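Local structure of leucine-rich repeat protein (Bacteroides thetaiotaomicron, 4ECN) at residues Leu392-Gln396 and Arg397-Ser401. The protein is of unknown function but, as an extracellular leucine-rich repeat protein with two DUF4458 domains, probably binds other proteins. Numbering follows the deposited sequence.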
loop_
_atom_site.group_PDB
_atom_site.type_symbol
_atom_site.label_atom_id
_atom_site.label_comp_id
_atom_site.label_asym_id
_atom_site.label_seq_id
_atom_site.Cartn_x
_atom_site.Cartn_y
_atom_site.Cartn_z
ATOM N N LEU A 392 -10.669 8.025 -3.248
ATOM C CA LEU A 392 -11.875 8.838 -3.082
ATOM C C LEU A 392 -11.977 9.985 -4.067
ATOM O O LEU A 392 -13.039 10.138 -4.678
ATOM C CB LEU A 392 -11.949 9.386 -1.651
ATOM C CG LEU A 392 -11.677 8.350 -0.515
ATOM C CD1 LEU A 392 -11.429 9.022 0.837
ATOM C CD2 LEU A 392 -12.699 7.220 -0.489
ATOM N N ASP A 393 -10.942 10.806 -4.203
ATOM C CA ASP A 393 -10.982 11.979 -5.086
ATOM C C ASP A 393 -10.979 11.628 -6.554
ATOM O O ASP A 393 -10.275 10.696 -6.976
ATOM C CB ASP A 393 -9.760 12.884 -4.839
ATOM C CG ASP A 393 -9.674 13.590 -3.506
ATOM O OD1 ASP A 393 -10.738 14.003 -2.978
ATOM O OD2 ASP A 393 -8.539 13.864 -3.064
ATOM N N TYR A 394 -11.687 12.445 -7.338
ATOM C CA TYR A 394 -11.716 12.385 -8.791
ATOM C C TYR A 394 -12.159 13.739 -9.324
ATOM O O TYR A 394 -12.918 14.443 -8.657
ATOM C CB TYR A 394 -12.604 11.233 -9.326
ATOM C CG TYR A 394 -14.098 11.471 -9.300
ATOM C CD1 TYR A 394 -14.825 11.335 -8.123
ATOM C CD2 TYR A 394 -14.802 11.741 -10.473
ATOM C CE1 TYR A 394 -16.209 11.508 -8.100
ATOM C CE2 TYR A 394 -16.189 11.899 -10.470
ATOM C CZ TYR A 394 -16.890 11.802 -9.275
ATOM O OH TYR A 394 -18.259 11.993 -9.251
ATOM N N ASP A 395 -11.644 14.121 -10.498
ATOM C CA ASP A 395 -11.980 15.361 -11.208
ATOM C C ASP A 395 -13.489 15.316 -11.597
ATOM O O ASP A 395 -13.922 14.410 -12.331
ATOM C CB ASP A 395 -11.047 15.489 -12.432
ATOM C CG ASP A 395 -11.023 16.820 -13.154
ATOM O OD1 ASP A 395 -12.107 17.429 -13.317
ATOM O OD2 ASP A 395 -9.923 17.220 -13.634
ATOM N N GLN A 396 -14.295 16.247 -11.019
ATOM C CA GLN A 396 -15.758 16.310 -11.202
ATOM C C GLN A 396 -16.165 16.513 -12.653
ATOM O O GLN A 396 -17.293 16.158 -13.014
ATOM C CB GLN A 396 -16.398 17.415 -10.355
ATOM C CG GLN A 396 -16.483 17.047 -8.886
ATOM C CD GLN A 396 -17.099 15.694 -8.659
ATOM O OE1 GLN A 396 -18.249 15.420 -9.017
ATOM N NE2 GLN A 396 -16.333 14.826 -8.053
ATOM N N ARG A 397 -15.232 17.001 -13.497
ATOM C CA ARG A 397 -15.473 17.177 -14.934
ATOM C C ARG A 397 -15.501 15.808 -15.681
ATOM O O ARG A 397 -15.892 15.796 -16.837
ATOM C CB ARG A 397 -14.450 18.119 -15.561
ATOM C CG ARG A 397 -14.563 19.544 -14.993
ATOM C CD ARG A 397 -13.426 20.434 -15.442
ATOM N NE ARG A 397 -12.119 19.870 -15.093
ATOM C CZ ARG A 397 -10.955 20.355 -15.507
ATOM N NH1 ARG A 397 -10.914 21.440 -16.275
ATOM N NH2 ARG A 397 -9.823 19.753 -15.170
ATOM N N LEU A 398 -15.220 14.665 -14.999
ATOM C CA LEU A 398 -15.322 13.310 -15.569
ATOM C C LEU A 398 -16.798 12.842 -15.610
ATOM O O LEU A 398 -17.073 11.732 -16.076
ATOM C CB LEU A 398 -14.472 12.282 -14.772
ATOM C CG LEU A 398 -12.946 12.442 -14.755
ATOM C CD1 LEU A 398 -12.342 11.678 -13.616
ATOM C CD2 LEU A 398 -12.332 12.032 -16.069
ATOM N N ASN A 399 -17.732 13.678 -15.073
ATOM C CA ASN A 399 -19.185 13.461 -15.057
ATOM C C ASN A 399 -19.841 14.173 -16.274
ATOM O O ASN A 399 -21.044 14.022 -16.526
ATOM C CB ASN A 399 -19.794 13.946 -13.728
ATOM C CG ASN A 399 -19.251 13.283 -12.463
ATOM O OD1 ASN A 399 -19.108 13.932 -11.433
ATOM N ND2 ASN A 399 -18.943 11.985 -12.482
ATOM N N LEU A 400 -19.028 14.949 -17.027
ATOM C CA LEU A 400 -19.452 15.615 -18.250
ATOM C C LEU A 400 -19.399 14.638 -19.376
ATOM O O LEU A 400 -18.708 13.615 -19.271
ATOM C CB LEU A 400 -18.556 16.824 -18.556
ATOM C CG LEU A 400 -18.576 18.018 -17.590
ATOM C CD1 LEU A 400 -17.396 18.918 -17.839
ATOM C CD2 LEU A 400 -19.825 18.836 -17.764
ATOM N N SER A 401 -20.083 14.948 -20.476
ATOM C CA SER A 401 -20.068 14.124 -21.686
ATOM C C SER A 401 -18.698 14.129 -22.317
ATOM O O SER A 401 -17.933 15.088 -22.106
ATOM C CB SER A 401 -21.084 14.643 -22.696
ATOM O OG SER A 401 -20.760 15.945 -23.162
#
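Asp395 OD1 accepts two hydrogen bonds from Arg397, one from the side chain and one from the backbone. Arg397 NE reaches the syn lone pair of Asp395 OD1 at 3.0 Å with an N-H...O angle of 179°, while Arg397 N meets that oxygen on the anti side at 3.2 Å. The second carboxylate oxygen, Asp395 OD2, takes Arg397 NH2 at 3.0 Å, again on its syn lone pair. Arginine thus grips the acid side-on; the two bonds, one to each oxygen, make the salt bridge bidentate, and carboxylate and guanidinium planes only 9° apart agree with that. The bend of the arginine chain at chi3 turns NE and NH2 back to the acid. Outside partners hold both groups: Lys418 N also donates to Asp395 OD2, and Arg397 NH1 to Lys415 O.

Between helices 386-391 and 402-409 this excursion of the chain runs across the parallel strands of the leucine-rich repeat solenoid, where Tyr394 OH bonds to Asp650 of strand 646-650 and Leu400 packs on strand 701-703. Its short 3-10 turn is documented by two backbone bonds, Leu398 N to Asp395 O (3.0 Å) and Asn399 N to Gln396 O (3.3 Å). Beside the turn, Leu398 CD1 touches the edge of the Tyr394 ring, 4.0 Å from Tyr394 CD2. The Asn399 amide also stands at that ring's edge, its plane turned 73° from the ring.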